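Local coordinates for protein AimR transcriptional regulator (Bacillus phage phi3T, PDB 5ZVV) that activates transcription of the aimX locus as a dimer and, on binding the viral arbitrium peptide, becomes an inactive monomer, switching the phage from lysis to lysogeny, at residues 9-14 against 31-36; 52-55 against 60-63; 273-278 against 297-302; 330-335 against 361-366. All coordinates share one frame; numbering follows the deposited sequence.

Interaction 1: residues 9-14 against 31-36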
loop_
_atom_site.group_PDB
_atom_site.type_symbol
_atom_site.label_atom_id
_atom_site.label_comp_id
_atom_site.label_asym_id
_atom_site.label_seq_id
_atom_site.Cartn_x
_atom_site.Cartn_y
_atom_site.Cartn_z
ATOM N N GLU A 9 8.426 -31.173 -41.608
ATOM C CA GLU A 9 8.498 -32.088 -40.474
ATOM C C GLU A 9 7.354 -33.092 -40.506
ATOM O O GLU A 9 7.550 -34.280 -40.220
ATOM C CB GLU A 9 8.489 -31.304 -39.162
ATOM C CG GLU A 9 9.837 -30.735 -38.782
ATOM C CD GLU A 9 10.864 -31.820 -38.535
ATOM O OE1 GLU A 9 10.570 -32.744 -37.746
ATOM O OE2 GLU A 9 11.955 -31.757 -39.141
ATOM N N CYS A 10 6.155 -32.634 -40.868
ATOM C CA CYS A 10 4.986 -33.505 -40.883
ATOM C C CYS A 10 4.997 -34.470 -42.063
ATOM O O CYS A 10 4.415 -35.557 -41.968
ATOM C CB CYS A 10 3.711 -32.659 -40.895
ATOM S SG CYS A 10 3.534 -31.566 -39.464
ATOM N N GLU A 11 5.635 -34.101 -43.177
ATOM C CA GLU A 11 5.684 -35.008 -44.320
ATOM C C GLU A 11 6.571 -36.217 -44.061
ATOM O O GLU A 11 6.403 -37.246 -44.724
ATOM C CB GLU A 11 6.172 -34.275 -45.570
ATOM C CG GLU A 11 5.173 -33.290 -46.158
ATOM C CD GLU A 11 5.673 -32.657 -47.443
ATOM O OE1 GLU A 11 5.006 -32.820 -48.488
ATOM O OE2 GLU A 11 6.740 -32.006 -47.407
ATOM N N LYS A 12 7.507 -36.119 -43.121
ATOM C CA LYS A 12 8.382 -37.235 -42.791
ATOM C C LYS A 12 7.766 -38.202 -41.792
ATOM O O LYS A 12 8.338 -39.272 -41.558
ATOM C CB LYS A 12 9.715 -36.725 -42.231
ATOM C CG LYS A 12 10.819 -36.560 -43.263
ATOM C CD LYS A 12 10.498 -35.464 -44.264
ATOM C CE LYS A 12 11.675 -35.211 -45.191
ATOM N NZ LYS A 12 12.897 -34.836 -44.428
ATOM N N ASP A 13 6.623 -37.859 -41.198
ATOM C CA ASP A 13 6.019 -38.688 -40.156
ATOM C C ASP A 13 4.503 -38.567 -40.300
ATOM O O ASP A 13 3.919 -37.552 -39.903
ATOM C CB ASP A 13 6.499 -38.253 -38.777
ATOM C CG ASP A 13 6.178 -39.266 -37.691
ATOM O OD1 ASP A 13 5.033 -39.766 -37.649
ATOM O OD2 ASP A 13 7.074 -39.560 -36.872
ATOM N N ASN A 14 3.878 -39.604 -40.866
ATOM C CA ASN A 14 2.438 -39.559 -41.110
ATOM C C ASN A 14 1.653 -39.435 -39.810
ATOM O O ASN A 14 0.661 -38.701 -39.748
ATOM C CB ASN A 14 1.993 -40.802 -41.880
ATOM C CG ASN A 14 2.511 -40.821 -43.301
ATOM O OD1 ASN A 14 3.049 -39.827 -43.793
ATOM N ND2 ASN A 14 2.344 -41.952 -43.977
ATOM N N GLY A 31 -5.469 -29.554 -45.577
ATOM C CA GLY A 31 -6.008 -28.339 -44.992
ATOM C C GLY A 31 -5.137 -27.803 -43.874
ATOM O O GLY A 31 -5.049 -26.588 -43.673
ATOM N N PHE A 32 -4.482 -28.699 -43.135
ATOM C CA PHE A 32 -3.557 -28.278 -42.092
ATOM C C PHE A 32 -2.347 -27.572 -42.690
ATOM O O PHE A 32 -1.949 -26.498 -42.218
ATOM C CB PHE A 32 -3.136 -29.494 -41.267
ATOM C CG PHE A 32 -2.031 -29.220 -40.296
ATOM C CD1 PHE A 32 -2.233 -28.383 -39.216
ATOM C CD2 PHE A 32 -0.793 -29.817 -40.455
ATOM C CE1 PHE A 32 -1.218 -28.132 -38.315
ATOM C CE2 PHE A 32 0.227 -29.574 -39.557
ATOM C CZ PHE A 32 0.014 -28.729 -38.486
ATOM N N TYR A 33 -1.764 -28.151 -43.744
ATOM C CA TYR A 33 -0.636 -27.514 -44.418
ATOM C C TYR A 33 -1.038 -26.169 -45.009
ATOM O O TYR A 33 -0.265 -25.206 -44.956
ATOM C CB TYR A 33 -0.081 -28.433 -45.508
ATOM C CG TYR A 33 0.513 -29.727 -44.988
ATOM C CD1 TYR A 33 1.063 -29.801 -43.713
ATOM C CD2 TYR A 33 0.518 -30.875 -45.771
ATOM C CE1 TYR A 33 1.602 -30.980 -43.235
ATOM C CE2 TYR A 33 1.056 -32.057 -45.300
ATOM C CZ TYR A 33 1.595 -32.105 -44.033
ATOM O OH TYR A 33 2.127 -33.283 -43.566
ATOM N N LYS A 34 -2.242 -26.083 -45.581
ATOM C CA LYS A 34 -2.729 -24.794 -46.063
ATOM C C LYS A 34 -2.824 -23.794 -44.919
ATOM O O LYS A 34 -2.443 -22.628 -45.072
ATOM C CB LYS A 34 -4.088 -24.959 -46.751
ATOM C CG LYS A 34 -4.679 -23.681 -47.368
ATOM C CD LYS A 34 -6.011 -23.919 -48.081
ATOM C CE LYS A 34 -6.585 -22.631 -48.663
ATOM N NZ LYS A 34 -7.887 -22.859 -49.360
ATOM N N PHE A 35 -3.324 -24.236 -43.762
ATOM C CA PHE A 35 -3.456 -23.332 -42.624
ATOM C C PHE A 35 -2.100 -22.805 -42.176
ATOM O O PHE A 35 -1.909 -21.591 -42.042
ATOM C CB PHE A 35 -4.166 -24.025 -41.460
ATOM C CG PHE A 35 -3.992 -23.309 -40.147
ATOM C CD1 PHE A 35 -4.484 -22.022 -39.972
ATOM C CD2 PHE A 35 -3.328 -23.913 -39.094
ATOM C CE1 PHE A 35 -4.316 -21.357 -38.768
ATOM C CE2 PHE A 35 -3.160 -23.256 -37.886
ATOM C CZ PHE A 35 -3.656 -21.976 -37.723
ATOM N N VAL A 36 -1.141 -23.704 -41.934
ATOM C CA VAL A 36 0.162 -23.254 -41.461
ATOM C C VAL A 36 0.912 -22.478 -42.536
ATOM O O VAL A 36 1.788 -21.668 -42.209
ATOM C CB VAL A 36 1.003 -24.442 -40.950
ATOM C CG1 VAL A 36 0.272 -25.158 -39.818
ATOM C CG2 VAL A 36 1.335 -25.401 -42.081
#
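Cys10 and Tyr33 meet where helix 2-11 packs against helix 29-36 in the N-terminal helical bundle. The small all-helical unit is consistent with the helix-turn-helix DNA-binding domain of AimR-type regulators. Helix 14-24 lies between the two in sequence and touches both residues through Ala17.

The Tyr33 side chain can be followed outward. From CB, its CG stands anti to the carbonyl carbon (chi1 -64°), which sends the ring toward helix 2-11. The first atom to meet a partner is CE1, 3.6 Å from Cys10 CB. CZ follows at 3.8 Å from the same CB. The tip, OH, lies 3.2 Å from Cys10 CB, a tight approach made at the ring edge, near its plane. Glu11 CG comes to 4.0 Å from Tyr33 OH, with the carboxylate turned 71° from the ring. No hydrogen bond crosses between the segments.

The sulfur of Cys10 serves the second aromatic. Its SG lies at the edge of the Phe32 ring, in plane, as a sulfur-aromatic contact. Phe32 also rests on Ile6, Ala21 and Ala24, so it joins all three helices. One turn of the first helix thus meets two ring edges, and the nearest ring atom to Cys10 SG is Phe32 CE2 at 3.9 Å.

Interaction 2: residues 52-55 against 60-63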
loop_
_atom_site.group_PDB
_atom_site.type_symbol
_atom_site.label_atom_id
_atom_site.label_comp_id
_atom_site.label_asym_id
_atom_site.label_seq_id
_atom_site.Cartn_x
_atom_site.Cartn_y
_atom_site.Cartn_z
ATOM N N ILE A 52 0.915 -25.357 -32.502
ATOM C CA ILE A 52 1.690 -26.209 -33.403
ATOM C C ILE A 52 3.183 -25.953 -33.231
ATOM O O ILE A 52 3.988 -26.889 -33.156
ATOM C CB ILE A 52 1.248 -25.988 -34.861
ATOM C CG1 ILE A 52 -0.244 -26.294 -35.027
ATOM C CG2 ILE A 52 2.084 -26.835 -35.807
ATOM C CD1 ILE A 52 -0.642 -27.687 -34.586
ATOM N N VAL A 53 3.574 -24.678 -33.166
ATOM C CA VAL A 53 4.986 -24.327 -33.051
ATOM C C VAL A 53 5.551 -24.806 -31.723
ATOM O O VAL A 53 6.670 -25.329 -31.663
ATOM C CB VAL A 53 5.170 -22.810 -33.233
ATOM C CG1 VAL A 53 6.617 -22.411 -32.978
ATOM C CG2 VAL A 53 4.742 -22.392 -34.626
ATOM N N LYS A 54 4.792 -24.639 -30.638
ATOM C CA LYS A 54 5.265 -25.104 -29.340
ATOM C C LYS A 54 5.376 -26.623 -29.311
ATOM O O LYS A 54 6.287 -27.171 -28.680
ATOM C CB LYS A 54 4.336 -24.601 -28.232
ATOM C CG LYS A 54 5.057 -24.169 -26.958
ATOM C CD LYS A 54 5.502 -25.363 -26.123
ATOM C CE LYS A 54 6.388 -24.933 -24.958
ATOM N NZ LYS A 54 7.755 -24.515 -25.401
ATOM N N ASN A 55 4.467 -27.322 -29.997
ATOM C CA ASN A 55 4.548 -28.779 -30.028
ATOM C C ASN A 55 5.729 -29.256 -30.866
ATOM O O ASN A 55 6.369 -30.261 -30.532
ATOM C CB ASN A 55 3.246 -29.371 -30.565
ATOM C CG ASN A 55 3.293 -30.886 -30.665
ATOM O OD1 ASN A 55 3.764 -31.442 -31.660
ATOM N ND2 ASN A 55 2.804 -31.563 -29.633
ATOM N N SER A 60 13.266 -23.929 -30.005
ATOM C CA SER A 60 13.589 -22.856 -30.938
ATOM C C SER A 60 12.402 -21.937 -31.204
ATOM O O SER A 60 12.417 -21.184 -32.184
ATOM C CB SER A 60 14.108 -23.439 -32.252
ATOM O OG SER A 60 13.153 -24.317 -32.818
ATOM N N GLU A 61 11.372 -21.974 -30.351
ATOM C CA GLU A 61 10.179 -21.177 -30.623
ATOM C C GLU A 61 10.464 -19.682 -30.536
ATOM O O GLU A 61 9.842 -18.895 -31.259
ATOM C CB GLU A 61 9.045 -21.562 -29.670
ATOM C CG GLU A 61 9.296 -21.229 -28.212
ATOM C CD GLU A 61 8.019 -21.210 -27.388
ATOM O OE1 GLU A 61 6.923 -21.134 -27.985
ATOM O OE2 GLU A 61 8.113 -21.268 -26.142
ATOM N N GLU A 62 11.401 -19.269 -29.677
ATOM C CA GLU A 62 11.694 -17.842 -29.560
ATOM C C GLU A 62 12.308 -17.294 -30.843
ATOM O O GLU A 62 11.998 -16.170 -31.255
ATOM C CB GLU A 62 12.621 -17.574 -28.375
ATOM C CG GLU A 62 12.974 -16.100 -28.233
ATOM C CD GLU A 62 13.808 -15.802 -27.008
ATOM O OE1 GLU A 62 14.183 -16.754 -26.292
ATOM O OE2 GLU A 62 14.091 -14.611 -26.764
ATOM N N GLN A 63 13.176 -18.071 -31.490
ATOM C CA GLN A 63 13.820 -17.594 -32.710
ATOM C C GLN A 63 12.853 -17.626 -33.889
ATOM O O GLN A 63 12.662 -16.614 -34.583
ATOM C CB GLN A 63 15.067 -18.431 -32.999
ATOM C CG GLN A 63 16.204 -18.239 -31.993
ATOM C CD GLN A 63 16.018 -19.029 -30.704
ATOM O OE1 GLN A 63 15.167 -19.917 -30.616
ATOM N NE2 GLN A 63 16.820 -18.706 -29.693
#
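Lys54 and Glu61 form a salt bridge across the short turn between helix 47-56 and helix 61-69. The polar part is this one pair. Lys54 NZ lies 3.3 Å from Glu61 OE2, and the hydrogen bond within the bridge is weak. The lysine chain bends at chi2 (-77°) and again at chi4 (-73°), which brings its ammonium end round to the carboxylate. Both charged ends have further partners. Lys54 NZ bonds to Asn224 OD1, and Glu61 OE1 bonds to Tyr85 OH. The two carboxylate oxygens therefore serve different neighbours, which probably limits rotation of the group.

The remaining contacts do not involve hydrogen bonds. Glu61 OE1 passes 3.7 Å from Lys54 CG. Val53 CG1 reaches Glu61 CB at 4.2 Å, so the base of the glutamate meets an apolar branch while its tip meets the lysine.

Glu61 opens helix 61-69, which leads into the TPR-like helices of the chain. Around the contact, Val53 leans on Leu2 of helix 2-11. Tyr85 belongs to helix 77-88, and Asn224 begins helix 224-237.

Interaction 3: residues 273-278 against 297-302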
loop_
_atom_site.group_PDB
_atom_site.type_symbol
_atom_site.label_atom_id
_atom_site.label_comp_id
_atom_site.label_asym_id
_atom_site.label_seq_id
_atom_site.Cartn_x
_atom_site.Cartn_y
_atom_site.Cartn_z
ATOM N N LEU A 273 16.637 -25.721 -0.400
ATOM C CA LEU A 273 15.908 -26.876 0.114
ATOM C C LEU A 273 16.849 -27.881 0.772
ATOM O O LEU A 273 16.644 -28.281 1.928
ATOM C CB LEU A 273 15.128 -27.541 -1.018
ATOM C CG LEU A 273 14.275 -28.740 -0.612
ATOM C CD1 LEU A 273 13.109 -28.305 0.270
ATOM C CD2 LEU A 273 13.787 -29.491 -1.844
ATOM N N SER A 274 17.891 -28.303 0.047
ATOM C CA SER A 274 18.780 -29.334 0.571
ATOM C C SER A 274 19.596 -28.824 1.751
ATOM O O SER A 274 19.936 -29.606 2.646
ATOM C CB SER A 274 19.696 -29.858 -0.537
ATOM O OG SER A 274 20.532 -28.834 -1.049
ATOM N N ASN A 275 19.922 -27.529 1.771
ATOM C CA ASN A 275 20.534 -26.946 2.962
ATOM C C ASN A 275 19.587 -27.009 4.152
ATOM O O ASN A 275 20.004 -27.323 5.273
ATOM C CB ASN A 275 20.941 -25.499 2.693
ATOM C CG ASN A 275 22.184 -25.393 1.841
ATOM O OD1 ASN A 275 22.953 -26.347 1.719
ATOM N ND2 ASN A 275 22.393 -24.224 1.252
ATOM N N ILE A 276 18.305 -26.711 3.922
ATOM C CA ILE A 276 17.312 -26.743 4.994
ATOM C C ILE A 276 17.207 -28.145 5.578
ATOM O O ILE A 276 17.213 -28.331 6.800
ATOM C CB ILE A 276 15.949 -26.246 4.476
ATOM C CG1 ILE A 276 15.946 -24.725 4.346
ATOM C CG2 ILE A 276 14.815 -26.704 5.390
ATOM C CD1 ILE A 276 16.166 -24.019 5.655
ATOM N N TRP A 277 17.113 -29.151 4.715
ATOM C CA TRP A 277 16.923 -30.519 5.176
ATOM C C TRP A 277 18.231 -31.280 5.340
ATOM O O TRP A 277 18.198 -32.475 5.655
ATOM C CB TRP A 277 15.994 -31.267 4.219
ATOM C CG TRP A 277 14.605 -30.715 4.231
ATOM C CD1 TRP A 277 14.147 -29.632 3.539
ATOM C CD2 TRP A 277 13.492 -31.212 4.982
ATOM N NE1 TRP A 277 12.816 -29.427 3.807
ATOM C CE2 TRP A 277 12.390 -30.383 4.691
ATOM C CE3 TRP A 277 13.320 -32.277 5.869
ATOM C CZ2 TRP A 277 11.132 -30.587 5.258
ATOM C CZ3 TRP A 277 12.068 -32.480 6.430
ATOM C CH2 TRP A 277 10.994 -31.637 6.123
ATOM N N LYS A 278 19.370 -30.612 5.156
ATOM C CA LYS A 278 20.691 -31.231 5.244
ATOM C C LYS A 278 20.754 -32.499 4.395
ATOM O O LYS A 278 21.179 -33.566 4.842
ATOM C CB LYS A 278 21.071 -31.498 6.701
ATOM C CG LYS A 278 21.114 -30.214 7.522
ATOM C CD LYS A 278 21.553 -30.433 8.958
ATOM C CE LYS A 278 21.413 -29.139 9.753
ATOM N NZ LYS A 278 21.810 -29.288 11.180
ATOM N N ARG A 297 25.375 -20.312 -0.703
ATOM C CA ARG A 297 26.689 -20.939 -0.585
ATOM C C ARG A 297 27.211 -20.855 0.846
ATOM O O ARG A 297 27.792 -21.820 1.359
ATOM C CB ARG A 297 27.663 -20.279 -1.562
ATOM C CG ARG A 297 29.076 -20.830 -1.529
ATOM C CD ARG A 297 29.950 -20.125 -2.551
ATOM N NE ARG A 297 31.332 -20.587 -2.494
ATOM C CZ ARG A 297 32.321 -20.087 -3.228
ATOM N NH1 ARG A 297 32.084 -19.099 -4.083
ATOM N NH2 ARG A 297 33.547 -20.574 -3.104
ATOM N N ALA A 298 27.011 -19.712 1.505
ATOM C CA ALA A 298 27.410 -19.594 2.905
ATOM C C ALA A 298 26.591 -20.529 3.787
ATOM O O ALA A 298 27.114 -21.109 4.743
ATOM C CB ALA A 298 27.270 -18.144 3.371
ATOM N N PHE A 299 25.302 -20.681 3.482
ATOM C CA PHE A 299 24.465 -21.661 4.170
ATOM C C PHE A 299 25.067 -23.059 4.061
ATOM O O PHE A 299 25.240 -23.760 5.067
ATOM C CB PHE A 299 23.056 -21.614 3.570
ATOM C CG PHE A 299 21.987 -22.274 4.407
ATOM C CD1 PHE A 299 22.286 -22.883 5.615
ATOM C CD2 PHE A 299 20.673 -22.282 3.966
ATOM C CE1 PHE A 299 21.291 -23.488 6.369
ATOM C CE2 PHE A 299 19.673 -22.885 4.716
ATOM C CZ PHE A 299 19.984 -23.489 5.918
ATOM N N TYR A 300 25.405 -23.472 2.834
ATOM C CA TYR A 300 26.021 -24.778 2.614
ATOM C C TYR A 300 27.316 -24.925 3.405
ATOM O O TYR A 300 27.553 -25.964 4.038
ATOM C CB TYR A 300 26.266 -24.971 1.117
ATOM C CG TYR A 300 27.075 -26.193 0.752
ATOM C CD1 TYR A 300 26.502 -27.459 0.767
ATOM C CD2 TYR A 300 28.405 -26.078 0.364
ATOM C CE1 TYR A 300 27.234 -28.577 0.422
ATOM C CE2 TYR A 300 29.145 -27.189 0.018
ATOM C CZ TYR A 300 28.554 -28.437 0.047
ATOM O OH TYR A 300 29.289 -29.551 -0.298
ATOM N N TYR A 301 28.164 -23.892 3.387
ATOM C CA TYR A 301 29.391 -23.928 4.177
ATOM C C TYR A 301 29.090 -24.104 5.662
ATOM O O TYR A 301 29.753 -24.892 6.347
ATOM C CB TYR A 301 30.203 -22.654 3.944
ATOM C CG TYR A 301 30.955 -22.622 2.634
ATOM C CD1 TYR A 301 31.243 -23.792 1.943
ATOM C CD2 TYR A 301 31.386 -21.417 2.093
ATOM C CE1 TYR A 301 31.937 -23.763 0.746
ATOM C CE2 TYR A 301 32.079 -21.377 0.900
ATOM C CZ TYR A 301 32.354 -22.550 0.230
ATOM O OH TYR A 301 33.048 -22.508 -0.961
ATOM N N ILE A 302 28.091 -23.377 6.173
ATOM C CA ILE A 302 27.710 -23.495 7.580
ATOM C C ILE A 302 27.318 -24.929 7.902
ATOM O O ILE A 302 27.721 -25.488 8.931
ATOM C CB ILE A 302 26.566 -22.520 7.911
ATOM C CG1 ILE A 302 27.056 -21.073 7.878
ATOM C CG2 ILE A 302 25.952 -22.854 9.262
ATOM C CD1 ILE A 302 25.930 -20.059 7.895
#
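This is a helix-to-helix contact in which Asn275 and Ile276, near the end of helix 260-277, pack on Phe299 and Tyr300 of helix 291-304. It lies in the C-terminal half of the all-helical chain. The short axes come within 9.7 Å and run nearly parallel, 26° apart.

Phe299 carries much of the contact. Asn275 CB lies over one face of its ring, 3.6 Å from the centroid and 18° off the normal, a CH-pi contact. Ile276 CD1 comes instead to the ring edge, 3.8 Å from Phe299 CE2. With Phe299 CG anti to the backbone N (chi1 -164°), the ring reaches across to both residues.

The Asn275 amide turns toward Tyr300. Its OD1 is 3.6 Å from Tyr300 CB and lies near the plane of that ring, at its edge. Asn275 ND2 comes 3.5 Å from Tyr300 N, but both are donors and no bond forms. The amide has other partners: OD1 accepts from Asn281 ND2, and ND2 makes a weak bond to Leu296 O.

Helix 260-277 ends in a Schellman motif with Lys278, of positive phi, as the C-prime residue. A long non-helical connection follows. It lets two successive helices run nearly parallel within a TPR-like all-helical fold.

Interaction 4: residues 330-335 against 361-366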
loop_
_atom_site.group_PDB
_atom_site.type_symbol
_atom_site.label_atom_id
_atom_site.label_comp_id
_atom_site.label_asym_id
_atom_site.label_seq_id
_atom_site.Cartn_x
_atom_site.Cartn_y
_atom_site.Cartn_z
ATOM N N TYR A 330 20.033 -13.240 5.992
ATOM C CA TYR A 330 21.413 -12.956 6.380
ATOM C C TYR A 330 21.611 -13.121 7.881
ATOM O O TYR A 330 22.519 -13.834 8.327
ATOM C CB TYR A 330 21.784 -11.539 5.930
ATOM C CG TYR A 330 23.117 -11.024 6.431
ATOM C CD1 TYR A 330 24.295 -11.299 5.746
ATOM C CD2 TYR A 330 23.194 -10.236 7.572
ATOM C CE1 TYR A 330 25.512 -10.820 6.196
ATOM C CE2 TYR A 330 24.405 -9.753 8.031
ATOM C CZ TYR A 330 25.562 -10.047 7.341
ATOM O OH TYR A 330 26.767 -9.564 7.799
ATOM N N TYR A 331 20.762 -12.472 8.680
ATOM C CA TYR A 331 20.876 -12.619 10.123
ATOM C C TYR A 331 20.456 -14.004 10.598
ATOM O O TYR A 331 20.887 -14.427 11.677
ATOM C CB TYR A 331 20.040 -11.553 10.832
ATOM C CG TYR A 331 20.517 -10.138 10.590
ATOM C CD1 TYR A 331 21.498 -9.569 11.392
ATOM C CD2 TYR A 331 19.986 -9.374 9.561
ATOM C CE1 TYR A 331 21.937 -8.277 11.175
ATOM C CE2 TYR A 331 20.419 -8.080 9.335
ATOM C CZ TYR A 331 21.393 -7.537 10.145
ATOM O OH TYR A 331 21.828 -6.249 9.927
ATOM N N TYR A 332 19.644 -14.730 9.821
ATOM C CA TYR A 332 19.398 -16.129 10.162
ATOM C C TYR A 332 20.685 -16.946 10.077
ATOM O O TYR A 332 20.987 -17.746 10.971
ATOM C CB TYR A 332 18.319 -16.725 9.258
ATOM C CG TYR A 332 18.127 -18.213 9.458
ATOM C CD1 TYR A 332 17.617 -18.712 10.650
ATOM C CD2 TYR A 332 18.458 -19.119 8.459
ATOM C CE1 TYR A 332 17.444 -20.069 10.842
ATOM C CE2 TYR A 332 18.285 -20.480 8.642
ATOM C CZ TYR A 332 17.779 -20.948 9.834
ATOM O OH TYR A 332 17.605 -22.300 10.022
ATOM N N TYR A 333 21.466 -16.749 9.011
ATOM C CA TYR A 333 22.727 -17.480 8.876
ATOM C C TYR A 333 23.747 -17.028 9.915
ATOM O O TYR A 333 24.461 -17.858 10.500
ATOM C CB TYR A 333 23.282 -17.303 7.465
ATOM C CG TYR A 333 22.310 -17.717 6.386
ATOM C CD1 TYR A 333 21.604 -18.909 6.482
ATOM C CD2 TYR A 333 22.083 -16.908 5.281
ATOM C CE1 TYR A 333 20.710 -19.289 5.501
ATOM C CE2 TYR A 333 21.192 -17.279 4.295
ATOM C CZ TYR A 333 20.507 -18.471 4.412
ATOM O OH TYR A 333 19.619 -18.841 3.433
ATOM N N LYS A 334 23.836 -15.715 10.151
ATOM C CA LYS A 334 24.695 -15.216 11.221
ATOM C C LYS A 334 24.321 -15.845 12.556
ATOM O O LYS A 334 25.197 -16.137 13.376
ATOM C CB LYS A 334 24.607 -13.693 11.307
ATOM C CG LYS A 334 25.083 -12.965 10.064
ATOM C CD LYS A 334 26.585 -12.776 10.066
ATOM C CE LYS A 334 27.010 -11.800 11.151
ATOM N NZ LYS A 334 28.475 -11.551 11.120
ATOM N N GLY A 335 23.026 -16.063 12.788
ATOM C CA GLY A 335 22.609 -16.738 14.004
ATOM C C GLY A 335 22.995 -18.203 14.015
ATOM O O GLY A 335 23.384 -18.743 15.054
ATOM N N GLN A 361 9.548 -18.358 9.800
ATOM C CA GLN A 361 9.648 -19.550 10.628
ATOM C C GLN A 361 11.077 -20.059 10.729
ATOM O O GLN A 361 11.376 -20.837 11.641
ATOM C CB GLN A 361 8.731 -20.649 10.092
ATOM C CG GLN A 361 9.053 -21.112 8.683
ATOM C CD GLN A 361 8.037 -22.110 8.156
ATOM O OE1 GLN A 361 7.956 -23.242 8.636
ATOM N NE2 GLN A 361 7.249 -21.691 7.172
ATOM N N LEU A 362 11.968 -19.638 9.822
ATOM C CA LEU A 362 13.364 -20.071 9.911
ATOM C C LEU A 362 13.973 -19.730 11.263
ATOM O O LEU A 362 14.401 -20.654 11.978
ATOM C CB LEU A 362 14.175 -19.485 8.749
ATOM C CG LEU A 362 14.012 -20.093 7.363
ATOM C CD1 LEU A 362 14.848 -19.313 6.365
ATOM C CD2 LEU A 362 14.440 -21.539 7.399
ATOM N N PRO A 363 14.037 -18.460 11.689
ATOM C CA PRO A 363 14.566 -18.203 13.036
ATOM C C PRO A 363 13.652 -18.713 14.134
ATOM O O PRO A 363 14.141 -19.232 15.147
ATOM C CB PRO A 363 14.714 -16.676 13.069
ATOM C CG PRO A 363 13.722 -16.189 12.093
ATOM C CD PRO A 363 13.690 -17.200 11.000
ATOM N N LEU A 364 12.333 -18.591 13.953
ATOM C CA LEU A 364 11.392 -19.070 14.963
ATOM C C LEU A 364 11.626 -20.543 15.277
ATOM O O LEU A 364 11.791 -20.918 16.445
ATOM C CB LEU A 364 9.957 -18.834 14.495
ATOM C CG LEU A 364 9.532 -17.367 14.424
ATOM C CD1 LEU A 364 8.138 -17.238 13.829
ATOM C CD2 LEU A 364 9.591 -16.734 15.804
ATOM N N LEU A 365 11.656 -21.392 14.242
ATOM C CA LEU A 365 11.986 -22.800 14.446
ATOM C C LEU A 365 13.294 -22.948 15.209
ATOM O O LEU A 365 13.393 -23.754 16.142
ATOM C CB LEU A 365 12.075 -23.530 13.103
ATOM C CG LEU A 365 10.777 -23.842 12.354
ATOM C CD1 LEU A 365 11.084 -24.351 10.953
ATOM C CD2 LEU A 365 9.933 -24.851 13.119
ATOM N N GLN A 366 14.304 -22.156 14.842
ATOM C CA GLN A 366 15.575 -22.230 15.547
ATOM C C GLN A 366 15.423 -21.765 16.989
ATOM O O GLN A 366 16.021 -22.347 17.900
ATOM C CB GLN A 366 16.632 -21.407 14.812
ATOM C CG GLN A 366 18.050 -21.735 15.227
ATOM C CD GLN A 366 18.416 -23.184 14.972
ATOM O OE1 GLN A 366 17.912 -23.811 14.040
ATOM N NE2 GLN A 366 19.293 -23.727 15.809
HETATM O O HOH W 1 15.361 -22.888 10.958
#
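The Tyr332 ring has Leu362 CB over the centre of one face, 3.9 Å from the centroid and 9° off the ring normal. This is a CH-pi contact. At the ring edge, near its plane, lies Gln366 CB, with Tyr332 CE1 as its nearest ring atom. Pro363 approaches obliquely, its N 3.7 Å from Tyr332 CD1. Within residues 330-335, Tyr332 makes nearly all of the contact. Its CG is anti to the backbone N (chi1 174°), and the ring is thereby laid across the first turn of the other helix.

The same ring also borders backbone. Tyr332 CE1 is 3.3 Å from Leu362 O. That carbonyl oxygen has two bonds: Gln366 N donates to it within the helix, and a water donates to it at 2.6 Å from Leu362 O. The water also lies 2.5 Å from Tyr332 OH, a doubtfully short distance, and appears to link the phenol to Leu362 O. On the same face as Leu362 CB, Leu362 CD1 lies nearest Tyr332 CD2, and Leu362 CD2 nearest CZ and CE2.

The axes lie 10.0 Å apart at 23°, nearly parallel, as is usual for alternate helices in a TPR-like superhelix. Helix 341-353 intervenes in sequence and packs beside both. Its Ser347 and Ile348 meet Pro363, its Tyr344 meets Gln366, and its Tyr350 ring lies almost parallel to that of Tyr331. Helix 260-277 adds Phe272 and Ile276 against Leu362.

In the fold
From the N terminus, interaction 1 closes the first loop, bringing helix 2-11 back to helix 29-36 around helix 14-24. Interaction 2 closes a tight turn between helices 47-56 and 61-69. Much later, interaction 3 spans the long connection from helix 260-277 to helix 291-304, and interaction 4 spans helix 341-353. All four lie in series; none nests in or crosses another. They form two groups. Interactions 1 and 2 touch where Phe32 packs on Ile52, joining helix 29-36 to helix 47-56. Interactions 3 and 4 touch through Phe299 on Tyr333 and Ile276 on Leu362. Interactions 1 and 4 have centres about 58 Å apart.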